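Local coordinates for ABC transporter substrate-binding protein (Staphylococcus aureus subsp. aureus NCTC 8325, PDB 3UN6) that probably serves as the ligand-binding component of an ABC-type import system and binds zinc, at residues G199-K204 and K266-V271; G141-Y146 and A175-A180; K55-S58 and K64-L67. One frame throughout, in Å; residues are numbered along the deposited sequence.

Along the chain the contacts follow one another as contact 3, contact 2 and contact 1, each closing before the next opens. Contact 3 belongs to the five-stranded sheet, where strand 66-71 is an outermost strand; contact 2 lies on strand 138-142 of the six-stranded sheet. Their centres are about 32 Å apart, on opposite sides of the chain's centre, as expected for the two lobes of a periplasmic-binding-protein fold. Contacts 1 and 2 meet directly, Pro178 CB packing 4.0 Å from Gly199 CA. The centres of contacts 1 and 3 are about 31 Å apart. Contact 2 borders the zinc, the Pro143 side chain being about 4 Å from it; contacts 1 and 3 are peripheral.

Contact 1: G199-K204 and K266-V271; sequences GEKLGK and KQSRDV. With PO4 (phosphate ion), chain D.
The end of helix 195-201 approaches the start of helix 269-277 with Lys201 CA 7.8 Å from Val271 CA, within a fold of the periplasmic-binding-protein type. Lys201 is the last helical residue of the first helix, Ser268 is the N-cap of the second, and Asp270 follows in its first turn. Lys201 spans the gap: its CG stands anti to the backbone N, the chain then runs nearly extended, and a single bend at chi4 (80°) turns the ammonium toward the cap. There NZ makes a salt bridge to Asp270 OD2 at 2.8 Å, with OD1 also near, at 3.0 Å. Ser268 OG donates to Asp270 OD2 at 2.6 Å, from above the carboxylate plane, 37° out of it. The lysine's charge, the serine's hydrogen bond and the helix N-terminus would probably stabilise the carboxylate as an anion. Lower on the lysine, the methylenes cross Val271 at about a right angle, with Lys201 CD 3.7 Å from Val271 CG2. At the far end of 266-271, a phosphate ion, probably from the crystallisation liquor and also hydrogen-bonded by Lys71 NZ, accepts a hydrogen bond through O1 from Lys266 NZ at 3.0 Å.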
ATOM      1  N   GLY A 199      -4.425 -16.327   0.238  1.00 30.93           N
ATOM      2  CA  GLY A 199      -5.100 -17.007   1.348  1.00 33.22           C
ATOM      3  C   GLY A 199      -6.187 -17.972   0.865  1.00 35.40           C
ATOM      4  O   GLY A 199      -6.360 -19.066   1.418  1.00 36.40           O
ATOM      5  N   GLU A 200      -6.919 -17.578  -0.174  1.00 36.13           N
ATOM      6  CA  GLU A 200      -7.960 -18.439  -0.720  1.00 38.62           C
ATOM      7  C   GLU A 200      -7.348 -19.655  -1.378  1.00 40.35           C
ATOM      8  O   GLU A 200      -7.805 -20.753  -1.162  1.00 39.80           O
ATOM      9  CB  GLU A 200      -8.819 -17.706  -1.744  1.00 38.92           C
ATOM     10  CG  GLU A 200      -9.653 -16.598  -1.165  1.00 41.17           C
ATOM     11  CD  GLU A 200     -10.698 -16.080  -2.144  1.00 46.24           C
ATOM     12  OE1 GLU A 200     -10.513 -16.245  -3.371  1.00 53.95           O
ATOM     13  OE2 GLU A 200     -11.707 -15.496  -1.690  1.00 48.01           O
ATOM     14  N   LYS A 201      -6.315 -19.432  -2.193  1.00 42.56           N
ATOM     15  CA  LYS A 201      -5.611 -20.508  -2.910  1.00 45.60           C
ATOM     16  C   LYS A 201      -4.857 -21.398  -1.930  1.00 47.57           C
ATOM     17  O   LYS A 201      -5.039 -22.602  -1.920  1.00 48.59           O
ATOM     18  CB  LYS A 201      -4.605 -19.905  -3.909  1.00 45.98           C
ATOM     19  CG  LYS A 201      -3.936 -20.890  -4.925  1.00 49.57           C
ATOM     20  CD  LYS A 201      -2.595 -20.321  -5.443  1.00 51.60           C
ATOM     21  CE  LYS A 201      -2.103 -20.944  -6.766  1.00 56.21           C
ATOM     22  NZ  LYS A 201      -2.798 -20.367  -7.990  1.00 54.79           N
ATOM     23  N   LEU A 202      -3.985 -20.801  -1.122  1.00 49.17           N
ATOM     24  CA  LEU A 202      -3.197 -21.567  -0.169  1.00 50.71           C
ATOM     25  C   LEU A 202      -4.043 -21.965   0.988  1.00 52.37           C
ATOM     26  O   LEU A 202      -4.179 -21.239   1.978  1.00 51.94           O
ATOM     27  CB  LEU A 202      -1.986 -20.808   0.336  1.00 50.23           C
ATOM     28  CG  LEU A 202      -0.800 -20.763  -0.601  1.00 50.74           C
ATOM     29  CD1 LEU A 202       0.360 -20.083   0.124  1.00 53.17           C
ATOM     30  CD2 LEU A 202      -0.415 -22.155  -1.045  1.00 50.80           C
ATOM     31  N   GLY A 203      -4.625 -23.140   0.850  1.00 54.41           N
ATOM     32  CA  GLY A 203      -5.453 -23.662   1.876  1.00 55.78           C
ATOM     33  C   GLY A 203      -6.783 -22.948   1.983  1.00 55.85           C
ATOM     34  O   GLY A 203      -7.495 -22.752   0.988  1.00 56.65           O
ATOM     35  N   LYS A 204      -7.066 -22.487   3.193  1.00 54.31           N
ATOM     36  CA  LYS A 204      -8.374 -22.015   3.537  1.00 52.65           C
ATOM     37  C   LYS A 204      -8.475 -20.564   4.057  1.00 49.12           C
ATOM     38  O   LYS A 204      -8.049 -20.240   5.182  1.00 48.10           O
ATOM     39  CB  LYS A 204      -8.903 -23.029   4.558  1.00 54.24           C
ATOM     40  CG  LYS A 204      -8.784 -24.483   4.007  1.00 58.09           C
ATOM     41  CD  LYS A 204      -8.886 -25.601   5.044  1.00 59.54           C
ATOM     42  CE  LYS A 204      -8.618 -26.959   4.366  1.00 61.28           C
ATOM     43  NZ  LYS A 204      -8.589 -28.113   5.314  1.00 61.52           N
ATOM     44  N   LYS A 266       6.249 -13.429  -7.209  1.00 32.35           N
ATOM     45  CA  LYS A 266       6.191 -14.866  -6.993  1.00 33.37           C
ATOM     46  C   LYS A 266       4.745 -15.288  -6.710  1.00 32.66           C
ATOM     47  O   LYS A 266       4.414 -15.718  -5.594  1.00 33.73           O
ATOM     48  CB  LYS A 266       7.109 -15.315  -5.833  1.00 34.27           C
ATOM     49  CG  LYS A 266       8.587 -15.284  -6.170  1.00 39.65           C
ATOM     50  CD  LYS A 266       9.469 -15.810  -5.040  1.00 45.74           C
ATOM     51  CE  LYS A 266       9.437 -14.877  -3.826  1.00 50.17           C
ATOM     52  NZ  LYS A 266      10.360 -15.284  -2.719  1.00 53.48           N
ATOM     53  N   GLN A 267       3.900 -15.161  -7.728  1.00 29.96           N
ATOM     54  CA  GLN A 267       2.505 -15.552  -7.658  1.00 29.94           C
ATOM     55  C   GLN A 267       2.100 -16.055  -9.030  1.00 29.09           C
ATOM     56  O   GLN A 267       2.694 -15.676 -10.043  1.00 28.53           O
ATOM     57  CB  GLN A 267       1.602 -14.344  -7.303  1.00 28.86           C
ATOM     58  CG  GLN A 267       2.004 -13.581  -6.021  1.00 29.88           C
ATOM     59  CD  GLN A 267       1.860 -14.416  -4.763  1.00 30.08           C
ATOM     60  OE1 GLN A 267       1.228 -15.471  -4.780  1.00 32.11           O
ATOM     61  NE2 GLN A 267       2.438 -13.934  -3.654  1.00 32.17           N
ATOM     62  N   SER A 268       1.080 -16.888  -9.063  1.00 30.07           N
ATOM     63  CA  SER A 268       0.564 -17.387 -10.331  1.00 29.97           C
ATOM     64  C   SER A 268      -0.321 -16.326 -11.005  1.00 29.04           C
ATOM     65  O   SER A 268      -0.748 -15.341 -10.380  1.00 26.74           O
ATOM     66  CB  SER A 268      -0.244 -18.653 -10.110  1.00 31.23           C
ATOM     67  OG  SER A 268      -1.212 -18.441  -9.115  1.00 33.07           O
ATOM     68  N   ARG A 269      -0.644 -16.564 -12.282  1.00 29.26           N
ATOM     69  CA  ARG A 269      -1.448 -15.642 -13.056  1.00 29.62           C
ATOM     70  C   ARG A 269      -2.887 -15.564 -12.510  1.00 29.71           C
ATOM     71  O   ARG A 269      -3.505 -14.494 -12.505  1.00 27.62           O
ATOM     72  CB  ARG A 269      -1.436 -16.056 -14.533  1.00 32.10           C
ATOM     73  CG  ARG A 269      -2.062 -15.028 -15.433  1.00 32.96           C
ATOM     74  CD  ARG A 269      -2.050 -15.417 -16.915  1.00 35.95           C
ATOM     75  NE  ARG A 269      -2.589 -14.283 -17.662  1.00 37.34           N
ATOM     76  CZ  ARG A 269      -1.888 -13.222 -18.042  1.00 38.61           C
ATOM     77  NH1 ARG A 269      -0.575 -13.139 -17.804  1.00 39.81           N
ATOM     78  NH2 ARG A 269      -2.499 -12.231 -18.670  1.00 40.26           N
ATOM     79  N   ASP A 270      -3.425 -16.681 -12.037  1.00 29.62           N
ATOM     80  CA  ASP A 270      -4.789 -16.630 -11.504  1.00 30.72           C
ATOM     81  C   ASP A 270      -4.875 -15.763 -10.252  1.00 27.10           C
ATOM     82  O   ASP A 270      -5.812 -15.006 -10.119  1.00 28.21           O
ATOM     83  CB  ASP A 270      -5.372 -18.014 -11.261  1.00 32.35           C
ATOM     84  CG  ASP A 270      -4.560 -18.835 -10.294  1.00 39.14           C
ATOM     85  OD1 ASP A 270      -4.725 -20.078 -10.305  1.00 51.57           O
ATOM     86  OD2 ASP A 270      -3.753 -18.259  -9.531  1.00 46.35           O
ATOM     87  N   VAL A 271      -3.914 -15.900  -9.338  1.00 24.59           N
ATOM     88  CA  VAL A 271      -3.863 -15.059  -8.141  1.00 24.58           C
ATOM     89  C   VAL A 271      -3.681 -13.582  -8.500  1.00 23.91           C
ATOM     90  O   VAL A 271      -4.287 -12.730  -7.871  1.00 24.56           O
ATOM     91  CB  VAL A 271      -2.743 -15.512  -7.171  1.00 24.58           C
ATOM     92  CG1 VAL A 271      -2.364 -14.400  -6.143  1.00 20.87           C
ATOM     93  CG2 VAL A 271      -3.165 -16.806  -6.480  1.00 22.01           C
TER
HETATM   94  P   PO4 D 327      13.852 -14.197  -3.934  0.50 42.53           P
HETATM   95  O1  PO4 D 327      12.983 -15.391  -4.259  0.50 38.59           O
HETATM   96  O2  PO4 D 327      13.852 -13.249  -5.106  0.50 42.52           O
HETATM   97  O3  PO4 D 327      13.299 -13.478  -2.731  0.50 39.38           O
HETATM   98  O4  PO4 D 327      15.259 -14.684  -3.682  0.50 42.28           O

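Contact 2: G141-Y146 and A175-A180; sequences GIPHRY and AEMPAA. With PO4 (phosphate ion), chain F; PO4 (phosphate ion), chain E.
Met177, present as selenomethionine, reaches the end of strand 138-142, and the apolar part of the contact rests on its side chain. Its CG lies beside the backbone N and its chain is extended beyond that (chi2 175°), which carries the terminal methyl to the strand end. CE lies 3.9 Å from Pro143 CD, the two side chains crossing at about a right angle, and 4.1 Å from Gly141 C. Some approaches of CE to the backbone here are too short to be trusted. Pro143 is itself about 4 Å, by its side chain, from a bound zinc ion, consistent with a place beside the zinc site that includes His46, Cys220 and Cys221.

The polar interactions lie within segment 141-146 and its bound phosphates, not across to 175-180. His144 NE2 donates to O2 of the phosphate of chain F at 2.6 Å, nearly straight at 171°. On the other side of the imidazole, ND1 accepts the Tyr146 backbone N at 3.1 Å, in the ring plane, which, with the NE2 bond, helps fix the ring's rotation. Arg145 grips the same phosphate with two nitrogens, NH1 to O1 at 2.9 Å and NH2 to O3 at 2.7 Å. NH2 also donates to O2 of the chain E phosphate at 2.8 Å. Both phosphates probably come from the crystallisation liquor. Glu171 pairs with Arg145 NH1, and Arg145 CG lies over one face of the Tyr146 ring.

Strand 138-142 runs parallel to 167-171 and 188-192, a beta-alpha-beta pattern in which helix 148-159 packs on Ile142 while Met177, from helix 177-182, faces Gly141 and also touches Tyr189 and Val191 of strand 188-192.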
ATOM      1  N   GLY A 141      -4.903 -10.247  11.766  1.00 24.19           N
ATOM      2  CA  GLY A 141      -3.550  -9.936  11.340  1.00 23.59           C
ATOM      3  C   GLY A 141      -3.619  -8.635  10.541  1.00 22.87           C
ATOM      4  O   GLY A 141      -4.581  -8.414   9.796  1.00 21.73           O
ATOM      5  N   ILE A 142      -2.661  -7.737  10.767  1.00 22.35           N
ATOM      6  CA  ILE A 142      -2.541  -6.486   9.984  1.00 21.39           C
ATOM      7  C   ILE A 142      -1.060  -6.340   9.624  1.00 22.00           C
ATOM      8  O   ILE A 142      -0.198  -6.910  10.295  1.00 22.38           O
ATOM      9  CB  ILE A 142      -3.087  -5.210  10.738  1.00 21.62           C
ATOM     10  CG1 ILE A 142      -2.466  -5.091  12.149  1.00 23.57           C
ATOM     11  CG2 ILE A 142      -4.600  -5.279  10.826  1.00 21.00           C
ATOM     12  CD1 ILE A 142      -2.772  -3.788  12.918  1.00 22.76           C
ATOM     13  N   PRO A 143      -0.751  -5.604   8.548  1.00 20.86           N
ATOM     14  CA  PRO A 143       0.668  -5.489   8.166  1.00 21.97           C
ATOM     15  C   PRO A 143       1.539  -4.617   9.095  1.00 21.40           C
ATOM     16  O   PRO A 143       2.756  -4.805   9.179  1.00 22.61           O
ATOM     17  CB  PRO A 143       0.609  -4.912   6.741  1.00 22.65           C
ATOM     18  CG  PRO A 143      -0.819  -4.872   6.364  1.00 22.54           C
ATOM     19  CD  PRO A 143      -1.641  -4.942   7.593  1.00 22.14           C
ATOM     20  N   HIS A 144       0.909  -3.672   9.772  1.00 22.73           N
ATOM     21  CA  HIS A 144       1.570  -2.770  10.703  1.00 23.11           C
ATOM     22  C   HIS A 144       0.467  -2.054  11.486  1.00 24.10           C
ATOM     23  O   HIS A 144      -0.644  -1.890  10.980  1.00 22.59           O
ATOM     24  CB  HIS A 144       2.410  -1.715   9.954  1.00 22.83           C
ATOM     25  CG  HIS A 144       3.450  -1.061  10.808  1.00 23.25           C
ATOM     26  ND1 HIS A 144       3.172  -0.010  11.656  1.00 25.43           N
ATOM     27  CD2 HIS A 144       4.766  -1.337  10.969  1.00 26.50           C
ATOM     28  CE1 HIS A 144       4.278   0.336  12.297  1.00 29.01           C
ATOM     29  NE2 HIS A 144       5.260  -0.453  11.896  1.00 24.46           N
ATOM     30  N   ARG A 145       0.751  -1.648  12.715  1.00 24.74           N
ATOM     31  CA  ARG A 145      -0.252  -0.885  13.486  1.00 26.81           C
ATOM     32  C   ARG A 145      -0.640   0.445  12.778  1.00 25.58           C
ATOM     33  O   ARG A 145      -1.757   0.905  12.904  1.00 26.62           O
ATOM     34  CB  ARG A 145       0.226  -0.619  14.902  1.00 28.39           C
ATOM     35  CG  ARG A 145       1.542   0.113  15.036  1.00 27.72           C
ATOM     36  CD  ARG A 145       2.007  -0.037  16.470  1.00 30.18           C
ATOM     37  NE  ARG A 145       3.270   0.622  16.741  1.00 36.63           N
ATOM     38  CZ  ARG A 145       4.467   0.139  16.420  1.00 38.90           C
ATOM     39  NH1 ARG A 145       4.594  -0.999  15.742  1.00 38.14           N
ATOM     40  NH2 ARG A 145       5.545   0.825  16.754  1.00 43.93           N
ATOM     41  N   TYR A 146       0.293   1.053  12.056  1.00 24.98           N
ATOM     42  CA  TYR A 146       0.010   2.292  11.329  1.00 25.40           C
ATOM     43  C   TYR A 146      -0.285   1.907   9.906  1.00 25.07           C
ATOM     44  O   TYR A 146       0.594   1.941   9.032  1.00 26.37           O
ATOM     45  CB  TYR A 146       1.178   3.284  11.440  1.00 25.07           C
ATOM     46  CG  TYR A 146       1.589   3.517  12.891  1.00 28.90           C
ATOM     47  CD1 TYR A 146       0.656   3.941  13.832  1.00 30.20           C
ATOM     48  CD2 TYR A 146       2.908   3.346  13.307  1.00 32.05           C
ATOM     49  CE1 TYR A 146       1.018   4.150  15.162  1.00 32.38           C
ATOM     50  CE2 TYR A 146       3.272   3.548  14.635  1.00 30.15           C
ATOM     51  CZ  TYR A 146       2.319   3.959  15.550  1.00 30.71           C
ATOM     52  OH  TYR A 146       2.661   4.165  16.866  1.00 37.39           O
ATOM     53  N   ALA A 175       3.099 -11.884   3.707  1.00 28.35           N
ATOM     54  CA  ALA A 175       3.374 -13.277   3.297  1.00 29.66           C
ATOM     55  C   ALA A 175       3.089 -14.321   4.386  1.00 30.31           C
ATOM     56  O   ALA A 175       2.920 -15.506   4.094  1.00 32.41           O
ATOM     57  CB  ALA A 175       4.843 -13.427   2.815  1.00 29.68           C
ATOM     58  N   GLU A 176       3.074 -13.892   5.633  1.00 30.25           N
ATOM     59  CA  GLU A 176       2.837 -14.800   6.756  1.00 30.32           C
ATOM     60  C   GLU A 176       1.362 -14.983   7.090  1.00 29.03           C
ATOM     61  O   GLU A 176       1.005 -15.858   7.875  1.00 28.06           O
ATOM     62  CB  GLU A 176       3.564 -14.266   7.998  1.00 32.31           C
ATOM     63  CG  GLU A 176       5.065 -14.380   7.931  1.00 37.32           C
ATOM     64  CD  GLU A 176       5.795 -13.833   9.174  1.00 47.42           C
ATOM     65  OE1 GLU A 176       5.301 -12.866   9.809  1.00 45.03           O
ATOM     66  OE2 GLU A 176       6.892 -14.376   9.496  1.00 53.26           O
HETATM   67  N   MSE A 177       0.491 -14.165   6.499  1.00 28.24           N
HETATM   68  CA  MSE A 177      -0.929 -14.197   6.861  1.00 27.55           C
HETATM   69  C   MSE A 177      -1.694 -15.458   6.463  1.00 29.05           C
HETATM   70  O   MSE A 177      -2.451 -15.989   7.276  1.00 29.83           O
HETATM   71  CB  MSE A 177      -1.621 -12.920   6.388  1.00 27.55           C
HETATM   72  CG  MSE A 177      -1.124 -11.692   7.178  1.00 27.38           C
HETATM   73 SE   MSE A 177      -1.879 -10.099   6.483  1.00 30.29          SE
HETATM   74  CE  MSE A 177      -0.848  -8.755   7.560  1.00 23.29           C
ATOM     75  N   PRO A 178      -1.491 -15.963   5.234  1.00 30.84           N
ATOM     76  CA  PRO A 178      -2.210 -17.192   4.846  1.00 33.10           C
ATOM     77  C   PRO A 178      -1.949 -18.377   5.769  1.00 34.52           C
ATOM     78  O   PRO A 178      -2.882 -19.071   6.147  1.00 36.80           O
ATOM     79  CB  PRO A 178      -1.677 -17.483   3.441  1.00 34.29           C
ATOM     80  CG  PRO A 178      -1.347 -16.165   2.906  1.00 30.44           C
ATOM     81  CD  PRO A 178      -0.794 -15.370   4.083  1.00 28.73           C
ATOM     82  N   ALA A 179      -0.697 -18.598   6.141  1.00 35.46           N
ATOM     83  CA  ALA A 179      -0.354 -19.695   7.038  1.00 36.34           C
ATOM     84  C   ALA A 179      -0.943 -19.469   8.426  1.00 35.99           C
ATOM     85  O   ALA A 179      -1.455 -20.410   9.058  1.00 37.31           O
ATOM     86  CB  ALA A 179       1.166 -19.862   7.118  1.00 37.89           C
ATOM     87  N   ALA A 180      -0.862 -18.229   8.911  1.00 34.03           N
ATOM     88  CA  ALA A 180      -1.412 -17.883  10.228  1.00 33.50           C
ATOM     89  C   ALA A 180      -2.925 -18.131  10.281  1.00 34.21           C
ATOM     90  O   ALA A 180      -3.465 -18.549  11.316  1.00 33.06           O
ATOM     91  CB  ALA A 180      -1.095 -16.444  10.591  1.00 31.74           C
TER
HETATM   92  P   PO4 F 329       7.858  -1.037  14.231  0.50 41.30           P
HETATM   93  O1  PO4 F 329       6.832  -2.133  14.350  0.50 37.29           O
HETATM   94  O2  PO4 F 329       7.653  -0.249  12.964  0.50 33.59           O
HETATM   95  O3  PO4 F 329       7.712  -0.074  15.383  0.50 42.52           O
HETATM   96  O4  PO4 F 329       9.228  -1.664  14.275  0.50 40.29           O
HETATM   97  P   PO4 E 328       5.360   4.094  18.861  0.50 37.71           P
HETATM   98  O1  PO4 E 328       5.991   3.109  19.809  0.50 39.28           O
HETATM   99  O2  PO4 E 328       4.706   3.348  17.725  0.50 38.68           O
HETATM  100  O3  PO4 E 328       4.308   4.890  19.602  0.50 38.88           O
HETATM  101  O4  PO4 E 328       6.387   5.031  18.282  0.50 36.77           O

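Contact 3: K55-S58 and K64-L67; sequences KLLS and KYKL
Leu57, near the C-terminal end of helix 48-58, lays its branched end over one face of the Tyr65 ring and against Leu67 CB. The helix and strand segments come closest in backbone position where Leu57 CA lies 8.1 Å from Leu67 CA, and the leucine side chain bridges that separation. From CB, which points toward the strand segment, the chain continues with CG anti to the backbone N (chi1 -172°). CG comes first to the backbone, 4.1 Å from Tyr65 O. Both methyls reach the Tyr65 ring. CD1 meets it as a CH-pi contact, 4.0 Å from the Tyr65 centroid and 26° off the ring normal; it stands over one face, offset toward the rim, with Tyr65 CZ at 3.7 Å.

This contact ties together parts of a beta-alpha-beta unit, strand 36-41, helix 48-58 and strand 66-71, whose two strands are parallel neighbours in the five-stranded sheet. Leu57 joins the helix to the edge strand, 66-71.

CD2 lies on the same side of the ring, nearer its CE1 edge and toward the strand. It is 3.5 Å from Tyr65 CE1 and 3.8 Å from Leu67 CB, so this methyl fills the corner between the tyrosine ring and the first strand residues. The ring is brought under the leucine by the Tyr65 first torsion of 58°, which places CG between the backbone N and the carbonyl carbon. Its OH is hydrogen-bonded to Asp243 OD2 of helix 234-250, a residue that also touches Leu57, while Lys54 NZ of helix 48-58 donates to Leu67 O.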
ATOM      1  N   LYS A  55       9.775  -0.750 -16.491  1.00 29.09           N
ATOM      2  CA  LYS A  55       9.641  -1.246 -17.847  1.00 30.29           C
ATOM      3  C   LYS A  55       9.666  -0.086 -18.852  1.00 31.18           C
ATOM      4  O   LYS A  55      10.307  -0.166 -19.894  1.00 31.66           O
ATOM      5  CB  LYS A  55       8.371  -2.059 -18.027  1.00 31.10           C
ATOM      6  CG  LYS A  55       8.274  -2.650 -19.426  1.00 35.47           C
ATOM      7  CD  LYS A  55       6.958  -3.358 -19.695  1.00 39.13           C
ATOM      8  CE  LYS A  55       6.946  -3.910 -21.139  1.00 42.33           C
ATOM      9  NZ  LYS A  55       5.622  -4.461 -21.522  1.00 45.87           N
ATOM     10  N   LEU A  56       8.963   0.991 -18.533  1.00 30.04           N
ATOM     11  CA  LEU A  56       8.938   2.160 -19.405  1.00 31.95           C
ATOM     12  C   LEU A  56      10.347   2.775 -19.570  1.00 32.05           C
ATOM     13  O   LEU A  56      10.768   3.113 -20.685  1.00 32.21           O
ATOM     14  CB  LEU A  56       7.930   3.163 -18.845  1.00 30.70           C
ATOM     15  CG  LEU A  56       7.674   4.520 -19.485  1.00 35.21           C
ATOM     16  CD1 LEU A  56       7.503   4.455 -21.003  1.00 41.18           C
ATOM     17  CD2 LEU A  56       6.434   5.112 -18.810  1.00 37.14           C
ATOM     18  N   LEU A  57      11.071   2.903 -18.462  1.00 31.56           N
ATOM     19  CA  LEU A  57      12.420   3.476 -18.477  1.00 33.14           C
ATOM     20  C   LEU A  57      13.363   2.666 -19.378  1.00 35.60           C
ATOM     21  O   LEU A  57      14.240   3.238 -20.016  1.00 38.32           O
ATOM     22  CB  LEU A  57      12.978   3.579 -17.054  1.00 31.56           C
ATOM     23  CG  LEU A  57      14.298   4.314 -16.813  1.00 32.55           C
ATOM     24  CD1 LEU A  57      14.223   5.814 -17.166  1.00 29.09           C
ATOM     25  CD2 LEU A  57      14.673   4.148 -15.372  1.00 27.17           C
ATOM     26  N   SER A  58      13.174   1.352 -19.432  0.50 36.16           N
ATOM     27  CA  SER A  58      14.004   0.490 -20.277  0.50 38.61           C
ATOM     28  C   SER A  58      13.786   0.753 -21.771  0.50 40.89           C
ATOM     29  O   SER A  58      14.630   0.409 -22.587  0.50 42.69           O
ATOM     30  CB  SER A  58      13.713  -0.978 -19.983  0.50 38.33           C
ATOM     31  OG  SER A  58      13.891  -1.263 -18.609  0.50 37.39           O
ATOM     32  N   LYS A  64      17.123   9.055 -18.337  1.00 47.77           N
ATOM     33  CA  LYS A  64      17.683  10.148 -17.535  1.00 47.10           C
ATOM     34  C   LYS A  64      18.236   9.738 -16.151  1.00 44.78           C
ATOM     35  O   LYS A  64      18.903  10.530 -15.493  1.00 44.46           O
ATOM     36  CB  LYS A  64      16.636  11.262 -17.384  1.00 47.13           C
ATOM     37  CG  LYS A  64      16.228  11.877 -18.717  1.00 50.47           C
ATOM     38  CD  LYS A  64      15.236  13.014 -18.557  1.00 53.53           C
ATOM     39  CE  LYS A  64      14.921  13.653 -19.905  1.00 56.65           C
ATOM     40  NZ  LYS A  64      13.979  14.797 -19.769  1.00 57.59           N
ATOM     41  N   TYR A  65      17.962   8.509 -15.728  1.00 41.81           N
ATOM     42  CA  TYR A  65      18.413   7.992 -14.435  1.00 39.17           C
ATOM     43  C   TYR A  65      18.343   6.466 -14.521  1.00 39.20           C
ATOM     44  O   TYR A  65      17.866   5.916 -15.525  1.00 39.08           O
ATOM     45  CB  TYR A  65      17.498   8.502 -13.300  1.00 37.93           C
ATOM     46  CG  TYR A  65      16.031   8.127 -13.503  1.00 33.90           C
ATOM     47  CD1 TYR A  65      15.462   7.047 -12.849  1.00 32.89           C
ATOM     48  CD2 TYR A  65      15.237   8.830 -14.406  1.00 36.77           C
ATOM     49  CE1 TYR A  65      14.118   6.693 -13.076  1.00 31.54           C
ATOM     50  CE2 TYR A  65      13.911   8.480 -14.641  1.00 34.39           C
ATOM     51  CZ  TYR A  65      13.361   7.423 -13.983  1.00 30.97           C
ATOM     52  OH  TYR A  65      12.050   7.097 -14.245  1.00 30.38           O
ATOM     53  N   LYS A  66      18.853   5.795 -13.497  1.00 38.26           N
ATOM     54  CA  LYS A  66      18.753   4.347 -13.383  1.00 38.83           C
ATOM     55  C   LYS A  66      17.852   4.084 -12.181  1.00 36.50           C
ATOM     56  O   LYS A  66      17.964   4.751 -11.140  1.00 36.90           O
ATOM     57  CB  LYS A  66      20.101   3.690 -13.144  1.00 39.92           C
ATOM     58  CG  LYS A  66      21.104   3.883 -14.244  1.00 46.97           C
ATOM     59  CD  LYS A  66      22.391   3.137 -13.929  1.00 52.98           C
ATOM     60  CE  LYS A  66      23.459   3.454 -14.952  1.00 58.45           C
ATOM     61  NZ  LYS A  66      24.759   2.802 -14.645  1.00 63.07           N
ATOM     62  N   LEU A  67      16.952   3.128 -12.327  1.00 35.25           N
ATOM     63  CA  LEU A  67      16.022   2.787 -11.280  1.00 33.40           C
ATOM     64  C   LEU A  67      16.339   1.391 -10.764  1.00 33.81           C
ATOM     65  O   LEU A  67      16.292   0.406 -11.517  1.00 32.43           O
ATOM     66  CB  LEU A  67      14.588   2.861 -11.818  1.00 32.96           C
ATOM     67  CG  LEU A  67      13.421   2.559 -10.871  1.00 31.38           C
ATOM     68  CD1 LEU A  67      13.479   3.424  -9.612  1.00 24.92           C
ATOM     69  CD2 LEU A  67      12.112   2.757 -11.608  1.00 30.56           C
TER